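Local coordinates for lactaldehyde dehydrogenase (Escherichia coli BL21, PDB 2OPX), which oxidises L-lactaldehyde irreversibly to L-lactate with NAD+, acts well on glycolaldehyde too, and serves L-fucose and L-rhamnose degradation, at residues 29-34 against 359-364; 106-111 against 155-160; 258-263 against 289-294. All coordinates share one frame; numbering follows the deposited sequence.

Interaction 1: 29-34 against 359-364; sequences PATEAV and EGKGYY. With DXC ((3alpha,5beta,12alpha)-3,12-dihydroxycholan-24-oic acid), chain C.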
loop_
_atom_site.group_PDB
_atom_site.type_symbol
_atom_site.label_atom_id
_atom_site.label_comp_id
_atom_site.label_asym_id
_atom_site.label_seq_id
_atom_site.Cartn_x
_atom_site.Cartn_y
_atom_site.Cartn_z
ATOM N N PRO A 29 24.841 -11.861 -36.717
ATOM C CA PRO A 29 23.725 -12.520 -37.406
ATOM C C PRO A 29 23.428 -12.012 -38.824
ATOM O O PRO A 29 22.717 -12.665 -39.587
ATOM C CB PRO A 29 22.558 -12.299 -36.445
ATOM C CG PRO A 29 22.875 -10.965 -35.853
ATOM C CD PRO A 29 24.358 -11.087 -35.561
ATOM N N ALA A 30 23.977 -10.857 -39.182
ATOM C CA ALA A 30 23.739 -10.302 -40.508
ATOM C C ALA A 30 24.831 -10.664 -41.511
ATOM O O ALA A 30 24.556 -10.828 -42.704
ATOM C CB ALA A 30 23.606 -8.783 -40.424
ATOM N N THR A 31 26.061 -10.798 -41.027
ATOM C CA THR A 31 27.191 -11.092 -41.903
ATOM C C THR A 31 27.882 -12.415 -41.636
ATOM O O THR A 31 28.717 -12.852 -42.428
ATOM C CB THR A 31 28.248 -9.995 -41.792
ATOM O OG1 THR A 31 28.834 -10.041 -40.485
ATOM C CG2 THR A 31 27.614 -8.627 -42.005
ATOM N N GLU A 32 27.539 -13.049 -40.520
ATOM C CA GLU A 32 28.132 -14.326 -40.138
ATOM C C GLU A 32 29.615 -14.224 -39.813
ATOM O O GLU A 32 30.306 -15.234 -39.707
ATOM C CB GLU A 32 27.910 -15.369 -41.227
ATOM C CG GLU A 32 26.488 -15.863 -41.286
ATOM C CD GLU A 32 26.265 -16.816 -42.425
ATOM O OE1 GLU A 32 27.010 -17.818 -42.510
ATOM O OE2 GLU A 32 25.346 -16.561 -43.234
ATOM N N ALA A 33 30.098 -13.002 -39.648
ATOM C CA ALA A 33 31.492 -12.794 -39.309
ATOM C C ALA A 33 31.657 -12.884 -37.794
ATOM O O ALA A 33 30.735 -12.569 -37.030
ATOM C CB ALA A 33 31.951 -11.433 -39.803
ATOM N N VAL A 34 32.830 -13.335 -37.364
ATOM C CA VAL A 34 33.121 -13.442 -35.947
ATOM C C VAL A 34 33.542 -12.056 -35.485
ATOM O O VAL A 34 34.545 -11.517 -35.952
ATOM C CB VAL A 34 34.259 -14.439 -35.685
ATOM C CG1 VAL A 34 34.595 -14.462 -34.207
ATOM C CG2 VAL A 34 33.845 -15.826 -36.156
ATOM N N GLU A 359 18.017 -17.608 -48.645
ATOM C CA GLU A 359 19.173 -18.487 -48.656
ATOM C C GLU A 359 20.414 -17.678 -48.986
ATOM O O GLU A 359 20.617 -17.274 -50.130
ATOM C CB GLU A 359 18.988 -19.586 -49.697
ATOM C CG GLU A 359 17.790 -20.480 -49.451
ATOM C CD GLU A 359 17.632 -21.527 -50.536
ATOM O OE1 GLU A 359 18.595 -22.296 -50.767
ATOM O OE2 GLU A 359 16.547 -21.578 -51.157
ATOM N N GLY A 360 21.239 -17.436 -47.979
ATOM C CA GLY A 360 22.449 -16.669 -48.196
ATOM C C GLY A 360 23.069 -16.203 -46.895
ATOM O O GLY A 360 22.609 -16.561 -45.815
ATOM N N LYS A 361 24.122 -15.405 -47.008
ATOM C CA LYS A 361 24.832 -14.869 -45.855
ATOM C C LYS A 361 23.850 -14.172 -44.909
ATOM O O LYS A 361 23.137 -13.247 -45.302
ATOM C CB LYS A 361 25.895 -13.876 -46.331
ATOM C CG LYS A 361 26.826 -13.360 -45.247
ATOM C CD LYS A 361 27.524 -12.082 -45.701
ATOM C CE LYS A 361 26.498 -10.987 -45.995
ATOM N NZ LYS A 361 27.127 -9.679 -46.326
ATOM N N GLY A 362 23.816 -14.620 -43.660
ATOM C CA GLY A 362 22.907 -14.025 -42.702
ATOM C C GLY A 362 21.703 -14.913 -42.469
ATOM O O GLY A 362 21.528 -15.925 -43.151
ATOM N N TYR A 363 20.869 -14.543 -41.503
ATOM C CA TYR A 363 19.687 -15.335 -41.194
ATOM C C TYR A 363 18.461 -14.463 -41.263
ATOM O O TYR A 363 17.925 -14.035 -40.245
ATOM C CB TYR A 363 19.828 -15.961 -39.811
ATOM C CG TYR A 363 21.181 -16.585 -39.626
ATOM C CD1 TYR A 363 22.131 -15.997 -38.797
ATOM C CD2 TYR A 363 21.543 -17.720 -40.345
ATOM C CE1 TYR A 363 23.413 -16.518 -38.691
ATOM C CE2 TYR A 363 22.819 -18.251 -40.249
ATOM C CZ TYR A 363 23.752 -17.645 -39.422
ATOM O OH TYR A 363 25.026 -18.162 -39.325
ATOM N N TYR A 364 18.021 -14.210 -42.487
ATOM C CA TYR A 364 16.865 -13.371 -42.718
ATOM C C TYR A 364 15.621 -14.173 -42.999
ATOM O O TYR A 364 15.673 -15.222 -43.639
ATOM C CB TYR A 364 17.134 -12.440 -43.896
ATOM C CG TYR A 364 18.224 -11.444 -43.626
ATOM C CD1 TYR A 364 17.965 -10.281 -42.898
ATOM C CD2 TYR A 364 19.526 -11.671 -44.072
ATOM C CE1 TYR A 364 18.977 -9.363 -42.617
ATOM C CE2 TYR A 364 20.545 -10.760 -43.798
ATOM C CZ TYR A 364 20.262 -9.609 -43.071
ATOM O OH TYR A 364 21.259 -8.699 -42.808
HETATM C C1 DXC C . 19.086 -6.054 -47.363
HETATM C C2 DXC C . 18.677 -6.652 -48.732
HETATM C C3 DXC C . 18.084 -8.082 -48.560
HETATM C C4 DXC C . 19.076 -9.052 -47.784
HETATM C C5 DXC C . 19.534 -8.398 -46.459
HETATM C C6 DXC C . 20.111 -6.969 -46.650
HETATM C C7 DXC C . 17.663 -8.678 -49.930
HETATM C C8 DXC C . 18.862 -9.134 -50.784
HETATM C C9 DXC C . 19.800 -10.118 -50.050
HETATM C C10 DXC C . 20.298 -9.494 -48.698
HETATM C C11 DXC C . 21.033 -10.547 -50.900
HETATM C C12 DXC C . 22.000 -11.560 -50.182
HETATM C C13 DXC C . 22.476 -10.885 -48.853
HETATM C C14 DXC C . 21.278 -10.451 -47.960
HETATM C C15 DXC C . 20.838 -11.160 -52.273
HETATM C C16 DXC C . 22.271 -11.496 -52.647
HETATM C C17 DXC C . 23.101 -11.725 -51.345
HETATM C C18 DXC C . 18.252 -10.265 -47.301
HETATM C C19 DXC C . 24.020 -13.023 -51.499
HETATM O O1 DXC C . 23.256 -9.708 -49.120
HETATM O O2 DXC C . 19.641 -4.741 -47.545
HETATM C C20 DXC C . 21.190 -12.859 -49.798
HETATM C C21 DXC C . 24.916 -13.311 -50.273
HETATM C C22 DXC C . 25.985 -14.434 -50.497
HETATM C C23 DXC C . 26.603 -14.481 -51.924
HETATM O O3 DXC C . 27.583 -13.732 -52.195
HETATM O O4 DXC C . 26.104 -15.271 -52.784
HETATM C C24 DXC C . 23.199 -14.280 -51.850
HETATM O O HOH W 1 23.694 -8.827 -44.717
HETATM O O HOH W 2 23.281 -18.225 -43.865
#

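Interaction 2: 106-111 against 155-160; sequences AFTADY and PFFLIA. With DXC ((3alpha,5beta,12alpha)-3,12-dihydroxycholan-24-oic acid), chain B.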
loop_
_atom_site.group_PDB
_atom_site.type_symbol
_atom_site.label_atom_id
_atom_site.label_comp_id
_atom_site.label_asym_id
_atom_site.label_seq_id
_atom_site.Cartn_x
_atom_site.Cartn_y
_atom_site.Cartn_z
ATOM N N ALA A 106 19.002 3.714 -24.502
ATOM C CA ALA A 106 18.448 4.884 -23.839
ATOM C C ALA A 106 17.462 4.481 -22.745
ATOM O O ALA A 106 17.479 5.037 -21.645
ATOM C CB ALA A 106 17.762 5.786 -24.858
ATOM N N PHE A 107 16.600 3.518 -23.048
ATOM C CA PHE A 107 15.611 3.052 -22.083
ATOM C C PHE A 107 16.297 2.399 -20.890
ATOM O O PHE A 107 15.902 2.621 -19.746
ATOM C CB PHE A 107 14.645 2.060 -22.742
ATOM C CG PHE A 107 13.566 1.565 -21.823
ATOM C CD1 PHE A 107 13.637 0.291 -21.267
ATOM C CD2 PHE A 107 12.486 2.378 -21.499
ATOM C CE1 PHE A 107 12.644 -0.166 -20.401
ATOM C CE2 PHE A 107 11.490 1.931 -20.634
ATOM C CZ PHE A 107 11.569 0.656 -20.085
ATOM N N THR A 108 17.328 1.604 -21.166
ATOM C CA THR A 108 18.086 0.930 -20.117
ATOM C C THR A 108 18.577 1.938 -19.079
ATOM O O THR A 108 18.389 1.753 -17.875
ATOM C CB THR A 108 19.297 0.179 -20.704
ATOM O OG1 THR A 108 18.834 -0.946 -21.458
ATOM C CG2 THR A 108 20.230 -0.301 -19.592
ATOM N N ALA A 109 19.197 3.011 -19.549
ATOM C CA ALA A 109 19.695 4.034 -18.642
ATOM C C ALA A 109 18.544 4.637 -17.836
ATOM O O ALA A 109 18.653 4.798 -16.619
ATOM C CB ALA A 109 20.420 5.120 -19.425
ATOM N N ASP A 110 17.443 4.970 -18.507
ATOM C CA ASP A 110 16.300 5.550 -17.806
ATOM C C ASP A 110 15.733 4.549 -16.817
ATOM O O ASP A 110 15.340 4.906 -15.706
ATOM C CB ASP A 110 15.202 5.958 -18.779
ATOM C CG ASP A 110 15.628 7.064 -19.693
ATOM O OD1 ASP A 110 16.512 7.852 -19.302
ATOM O OD2 ASP A 110 15.066 7.151 -20.802
ATOM N N TYR A 111 15.688 3.291 -17.233
ATOM C CA TYR A 111 15.178 2.227 -16.386
ATOM C C TYR A 111 16.004 2.150 -15.099
ATOM O O TYR A 111 15.454 2.060 -14.000
ATOM C CB TYR A 111 15.262 0.899 -17.125
ATOM C CG TYR A 111 14.549 -0.227 -16.433
ATOM C CD1 TYR A 111 13.191 -0.453 -16.647
ATOM C CD2 TYR A 111 15.234 -1.087 -15.583
ATOM C CE1 TYR A 111 12.538 -1.518 -16.038
ATOM C CE2 TYR A 111 14.591 -2.153 -14.966
ATOM C CZ TYR A 111 13.248 -2.367 -15.200
ATOM O OH TYR A 111 12.627 -3.447 -14.617
ATOM N N PRO A 155 19.421 -8.014 -24.771
ATOM C CA PRO A 155 20.572 -8.285 -23.906
ATOM C C PRO A 155 21.003 -7.137 -23.019
ATOM O O PRO A 155 21.334 -7.342 -21.854
ATOM C CB PRO A 155 21.655 -8.677 -24.901
ATOM C CG PRO A 155 21.376 -7.750 -26.032
ATOM C CD PRO A 155 19.870 -7.881 -26.173
ATOM N N PHE A 156 21.007 -5.929 -23.562
ATOM C CA PHE A 156 21.436 -4.800 -22.768
ATOM C C PHE A 156 20.400 -4.423 -21.717
ATOM O O PHE A 156 20.720 -4.332 -20.532
ATOM C CB PHE A 156 21.734 -3.598 -23.656
ATOM C CG PHE A 156 22.617 -2.582 -23.002
ATOM C CD1 PHE A 156 23.928 -2.903 -22.666
ATOM C CD2 PHE A 156 22.135 -1.320 -22.686
ATOM C CE1 PHE A 156 24.743 -1.983 -22.024
ATOM C CE2 PHE A 156 22.950 -0.388 -22.039
ATOM C CZ PHE A 156 24.252 -0.724 -21.709
ATOM N N PHE A 157 19.163 -4.207 -22.147
ATOM C CA PHE A 157 18.102 -3.840 -21.219
ATOM C C PHE A 157 17.957 -4.849 -20.089
ATOM O O PHE A 157 17.812 -4.477 -18.924
ATOM C CB PHE A 157 16.769 -3.724 -21.953
ATOM C CG PHE A 157 15.573 -3.671 -21.039
ATOM C CD1 PHE A 157 15.553 -2.813 -19.939
ATOM C CD2 PHE A 157 14.455 -4.455 -21.295
ATOM C CE1 PHE A 157 14.432 -2.734 -19.106
ATOM C CE2 PHE A 157 13.333 -4.384 -20.474
ATOM C CZ PHE A 157 13.321 -3.520 -19.376
ATOM N N LEU A 158 17.992 -6.127 -20.431
ATOM C CA LEU A 158 17.830 -7.141 -19.418
ATOM C C LEU A 158 18.926 -7.182 -18.383
ATOM O O LEU A 158 18.742 -7.766 -17.316
ATOM C CB LEU A 158 17.631 -8.511 -20.049
ATOM C CG LEU A 158 16.125 -8.750 -19.965
ATOM C CD1 LEU A 158 15.452 -8.138 -21.190
ATOM C CD2 LEU A 158 15.839 -10.226 -19.841
ATOM N N ILE A 159 20.068 -6.577 -18.684
ATOM C CA ILE A 159 21.123 -6.540 -17.690
ATOM C C ILE A 159 20.529 -5.662 -16.591
ATOM O O ILE A 159 20.491 -6.038 -15.421
ATOM C CB ILE A 159 22.400 -5.878 -18.239
ATOM C CG1 ILE A 159 22.949 -6.707 -19.397
ATOM C CG2 ILE A 159 23.450 -5.754 -17.131
ATOM C CD1 ILE A 159 24.161 -6.104 -20.057
ATOM N N ALA A 160 20.020 -4.506 -17.000
ATOM C CA ALA A 160 19.429 -3.548 -16.078
ATOM C C ALA A 160 18.140 -4.053 -15.458
ATOM O O ALA A 160 17.878 -3.831 -14.272
ATOM C CB ALA A 160 19.163 -2.232 -16.798
HETATM C C1 DXC B . 10.340 -4.660 -24.583
HETATM C C2 DXC B . 10.403 -3.883 -25.916
HETATM C C3 DXC B . 11.604 -2.897 -25.925
HETATM C C4 DXC B . 11.571 -1.900 -24.694
HETATM C C5 DXC B . 11.415 -2.693 -23.374
HETATM C C6 DXC B . 10.228 -3.688 -23.389
HETATM C C7 DXC B . 11.687 -2.132 -27.268
HETATM C C8 DXC B . 10.641 -1.019 -27.415
HETATM C C9 DXC B . 10.644 -0.013 -26.250
HETATM C C10 DXC B . 10.458 -0.764 -24.884
HETATM C C11 DXC B . 9.561 1.091 -26.391
HETATM C C12 DXC B . 9.537 2.149 -25.231
HETATM C C13 DXC B . 9.324 1.349 -23.900
HETATM C C14 DXC B . 10.409 0.240 -23.698
HETATM C C15 DXC B . 9.525 1.942 -27.645
HETATM C C16 DXC B . 8.460 2.969 -27.299
HETATM C C17 DXC B . 8.312 3.046 -25.757
HETATM C C18 DXC B . 12.992 -1.313 -24.560
HETATM C C19 DXC B . 8.050 4.554 -25.305
HETATM O O1 DXC B . 8.042 0.700 -23.894
HETATM O O2 DXC B . 9.223 -5.557 -24.591
HETATM C C20 DXC B . 10.936 2.874 -25.155
HETATM C C21 DXC B . 7.869 4.710 -23.785
HETATM C C22 DXC B . 6.452 5.203 -23.391
HETATM C C23 DXC B . 6.012 6.490 -24.131
HETATM O O3 DXC B . 5.305 6.391 -25.179
HETATM O O4 DXC B . 6.378 7.610 -23.675
HETATM C C24 DXC B . 9.101 5.558 -25.846
#

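Interaction 3: 258-263 against 289-294; sequences AIVMDD and ERVYVQ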
loop_
_atom_site.group_PDB
_atom_site.type_symbol
_atom_site.label_atom_id
_atom_site.label_comp_id
_atom_site.label_asym_id
_atom_site.label_seq_id
_atom_site.Cartn_x
_atom_site.Cartn_y
_atom_site.Cartn_z
ATOM N N ALA A 258 -3.766 -11.455 -30.248
ATOM C CA ALA A 258 -4.261 -10.112 -30.531
ATOM C C ALA A 258 -5.694 -10.281 -31.017
ATOM O O ALA A 258 -5.953 -11.030 -31.957
ATOM C CB ALA A 258 -3.407 -9.451 -31.609
ATOM N N ILE A 259 -6.628 -9.595 -30.372
ATOM C CA ILE A 259 -8.026 -9.708 -30.751
ATOM C C ILE A 259 -8.541 -8.438 -31.404
ATOM O O ILE A 259 -8.519 -7.368 -30.795
ATOM C CB ILE A 259 -8.904 -10.018 -29.525
ATOM C CG1 ILE A 259 -8.417 -11.307 -28.856
ATOM C CG2 ILE A 259 -10.369 -10.128 -29.951
ATOM C CD1 ILE A 259 -9.110 -11.625 -27.538
ATOM N N VAL A 260 -9.002 -8.562 -32.645
ATOM C CA VAL A 260 -9.534 -7.421 -33.386
ATOM C C VAL A 260 -11.045 -7.560 -33.514
ATOM O O VAL A 260 -11.534 -8.485 -34.164
ATOM C CB VAL A 260 -8.938 -7.336 -34.813
ATOM C CG1 VAL A 260 -9.385 -6.047 -35.486
ATOM C CG2 VAL A 260 -7.423 -7.419 -34.760
ATOM N N MET A 261 -11.782 -6.648 -32.890
ATOM C CA MET A 261 -13.238 -6.670 -32.957
ATOM C C MET A 261 -13.714 -5.903 -34.193
ATOM O O MET A 261 -12.984 -5.061 -34.734
ATOM C CB MET A 261 -13.837 -6.038 -31.699
ATOM C CG MET A 261 -13.446 -6.725 -30.399
ATOM S SD MET A 261 -13.890 -8.470 -30.341
ATOM C CE MET A 261 -15.704 -8.381 -30.261
ATOM N N ASP A 262 -14.934 -6.191 -34.637
ATOM C CA ASP A 262 -15.495 -5.519 -35.802
ATOM C C ASP A 262 -15.451 -4.008 -35.646
ATOM O O ASP A 262 -15.206 -3.285 -36.611
ATOM C CB ASP A 262 -16.954 -5.927 -36.029
ATOM C CG ASP A 262 -17.107 -7.380 -36.411
ATOM O OD1 ASP A 262 -16.149 -7.972 -36.961
ATOM O OD2 ASP A 262 -18.203 -7.925 -36.173
ATOM N N ASP A 263 -15.686 -3.535 -34.429
ATOM C CA ASP A 263 -15.715 -2.100 -34.169
ATOM C C ASP A 263 -14.352 -1.529 -33.849
ATOM O O ASP A 263 -14.255 -0.457 -33.258
ATOM C CB ASP A 263 -16.660 -1.802 -33.010
ATOM C CG ASP A 263 -16.082 -2.221 -31.671
ATOM O OD1 ASP A 263 -15.361 -3.243 -31.627
ATOM O OD2 ASP A 263 -16.356 -1.535 -30.663
ATOM N N GLU A 289 1.821 -12.755 -31.589
ATOM C CA GLU A 289 2.162 -13.999 -32.265
ATOM C C GLU A 289 0.987 -14.684 -32.934
ATOM O O GLU A 289 1.168 -15.653 -33.667
ATOM C CB GLU A 289 2.781 -14.973 -31.266
ATOM C CG GLU A 289 4.231 -14.711 -30.909
ATOM C CD GLU A 289 5.169 -15.688 -31.584
ATOM O OE1 GLU A 289 4.754 -16.847 -31.801
ATOM O OE2 GLU A 289 6.322 -15.303 -31.882
ATOM N N ARG A 290 -0.219 -14.211 -32.661
ATOM C CA ARG A 290 -1.404 -14.804 -33.257
ATOM C C ARG A 290 -2.532 -13.795 -33.227
ATOM O O ARG A 290 -2.797 -13.176 -32.197
ATOM C CB ARG A 290 -1.797 -16.083 -32.513
ATOM C CG ARG A 290 -1.808 -15.965 -31.006
ATOM C CD ARG A 290 -2.223 -17.281 -30.360
ATOM N NE ARG A 290 -2.081 -17.236 -28.907
ATOM C CZ ARG A 290 -3.038 -17.572 -28.045
ATOM N NH1 ARG A 290 -4.220 -17.984 -28.485
ATOM N NH2 ARG A 290 -2.818 -17.490 -26.741
ATOM N N VAL A 291 -3.185 -13.621 -34.371
ATOM C CA VAL A 291 -4.265 -12.656 -34.483
ATOM C C VAL A 291 -5.632 -13.297 -34.628
ATOM O O VAL A 291 -5.820 -14.238 -35.396
ATOM C CB VAL A 291 -4.052 -11.726 -35.694
ATOM C CG1 VAL A 291 -5.011 -10.543 -35.618
ATOM C CG2 VAL A 291 -2.623 -11.244 -35.733
ATOM N N TYR A 292 -6.591 -12.781 -33.875
ATOM C CA TYR A 292 -7.951 -13.270 -33.953
ATOM C C TYR A 292 -8.767 -12.102 -34.458
ATOM O O TYR A 292 -8.872 -11.070 -33.795
ATOM C CB TYR A 292 -8.446 -13.732 -32.582
ATOM C CG TYR A 292 -7.707 -14.949 -32.088
ATOM C CD1 TYR A 292 -6.562 -14.828 -31.305
ATOM C CD2 TYR A 292 -8.131 -16.226 -32.437
ATOM C CE1 TYR A 292 -5.859 -15.951 -30.884
ATOM C CE2 TYR A 292 -7.435 -17.355 -32.023
ATOM C CZ TYR A 292 -6.304 -17.211 -31.245
ATOM O OH TYR A 292 -5.629 -18.332 -30.823
ATOM N N VAL A 293 -9.330 -12.257 -35.649
ATOM C CA VAL A 293 -10.116 -11.190 -36.239
ATOM C C VAL A 293 -11.565 -11.613 -36.347
ATOM O O VAL A 293 -11.864 -12.693 -36.853
ATOM C CB VAL A 293 -9.594 -10.836 -37.640
ATOM C CG1 VAL A 293 -10.193 -9.520 -38.099
ATOM C CG2 VAL A 293 -8.075 -10.755 -37.623
ATOM N N GLN A 294 -12.464 -10.767 -35.849
ATOM C CA GLN A 294 -13.888 -11.065 -35.919
ATOM C C GLN A 294 -14.231 -11.107 -37.406
ATOM O O GLN A 294 -13.706 -10.318 -38.193
ATOM C CB GLN A 294 -14.696 -9.986 -35.199
ATOM C CG GLN A 294 -16.039 -10.482 -34.706
ATOM C CD GLN A 294 -16.652 -9.561 -33.681
ATOM O OE1 GLN A 294 -17.538 -9.959 -32.924
ATOM N NE2 GLN A 294 -16.186 -8.320 -33.647
#

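Interaction 1: 29-34 against 359-364
One face of the Y364 ring carries a bound deoxycholate, whose C5 lies 3.7 Å from CZ and offset toward the rim; K361 O lies in plane at the ring's edge, and the hydroxyl meets A30, with OH 3.3 Å from CB. Beside P29, the Y363 ring is crossed at about a right angle by the E32 side chain, CG against OH and CZ, and the E32 carboxylate is tilted 23° from the ring plane. Helix 331-347 adds A331 and L334 around Y363.

With CG set anti to its own carbonyl carbon (chi1 -74°) and the chain extended beyond, E32 reaches the other loop, where OE2 accepts the amide N of G362 through its anti lone pair in a nearly straight bond, modelled at a short 2.5 Å. A water lies 2.7 Å from both E32 OE2 and G360 O and can bridge them, though it has more acceptors nearby than protons to give. The second direct bond is purely backbone: Y363 N to P29 O, 3.3 Å. Another water joins A30 O to the Y364 hydroxyl, and K361 folds CG over T31 O at 3.4 Å. A side chain at G362 would probably run into A30 O, and its backbone angles by themselves call for glycine. Two irregular loops are thus joined mainly by polar bonds to main-chain groups, with the E32 carboxylate supplying charge, and Y364 links this junction to the deoxycholate pocket.

Interaction 2: 106-111 against 155-160
F156, F157 and A160 on one helix face T108, F107 and Y111 on another, a parallel helix pair in which the axes of 106-111 and 155-160 pass 8.8 Å apart, 3° from parallel, with an aromatic cluster of F107, Y111 and F157 at its heart. Helix 155-168 follows strand 135-149 of the NAD-binding Rossmann-type domain, and helix 98-116 packs against it.

F156 comes first, its ring crossing T108 at about a right angle, with CE2 against the threonine methyl and CD2 near CB; I86 and I90 of helix 83-94 close in on the same ring. Next is F157, whose backbone N is taken by the carboxylate of E104, while E104 O binds the T108 hydroxyl. E104 thus serves polar groups on both helices; the T108 hydroxyl lies beside F157 CA. F157 has CG anti to the backbone N (chi1 166°), which sends its ring out between F107 and Y111. F107 points its edge at the face of F157 in a T-shaped stack, centroids 5.1 Å apart and planes at 68°, and F157 in turn drives its own edge into the face of Y111, where CE1 stands 3.5 Å above the ring centre. The other end of Y111 is held by a hydrogen bond to D461.

A bound deoxycholate lies over one face of F107, its C14 3.6 Å above the ring centre, and also touches F157; the same ligand is hydrogen-bonded to E443 and N286, both of which bind (S)-lactate, and E443 and R161 lie close to F157, so the cluster probably lines the approach to the substrate site. Further along, A160 packs against T108, its CB 3.6 Å from CG2, and its carbonyl O comes to the edge of Y111, 3.8 Å from CE2.

Interaction 3: 258-263 against 289-294
The two strands of a beta-alpha-beta unit lie side by side here, A258 opposite V291, I259 opposite Y292 and V260 opposite V293; the axes of 258-260 and 290-294 pass 4.7 Å apart, 16° from parallel. The backbone bonds alternate in the manner of parallel strands: A258 N gives to R290 O (2.8 Å), A258 O receives Y292 N, V260 N gives to Y292 O in an almost straight bond, and Q294 N closes the series on V260 O at 3.0 Å.

A258, V260, V291 and V293 share one side of the sheet. V260 CG2 touches V291 CG1 at 4.0 Å, while V260 CB meets V293 CG1; F301 of helix 295-311 packs against all three valines. I259 and Y292 occupy the other side, where A400 and I401 of helix 397-405 lie against I259.

The link between the strands is the crossover through helix 266-278, and C285, the probable active-site cysteine, and N286, which binds (S)-lactate, sit on the return leg just before strand 290-294. Both strands belong to a mixed sheet that continues on either side, through 409-416 next to 257-260 and 388-394 next to 290-294. At the start of the second strand R290 NH1 reaches the hydroxyl of Y292, which lies in the guanidinium plane at 2.8 Å; R290 also binds A404 O, and Y292 has a further partner in Q375.

Beyond V260 the chain turns, and D262 crosses the Q294 side chain at about a right angle, the carboxylate and amide planes 25° apart. Q294 swings its chain away from its own N (chi1 -155°) and extends it to the turn, where the methyl CE of M261 rests against the amide. Shortened to an alanine, Q294 would probably leave the D262 carboxylate and the M261 methyl without the amide packed against them.

From the N terminus the chain first supplies 29-34, the loop between strands 23-27 and 34-39, which waits more than three hundred residues for 359-364 to complete interaction 1. Inside that long loop interaction 2 closes first, bringing 155-160 back to 106-111 and joining helix 98-116 to the first helix after strand 135-149. Interaction 3 follows in series, 258-263 being met by 289-294 across a much shorter crossover within a separate mixed sheet. Both are therefore nested in interaction 1 and neither crosses the other. The three do not touch; interactions 1 and 2 approach most closely, with nearest atoms about 10 Å apart.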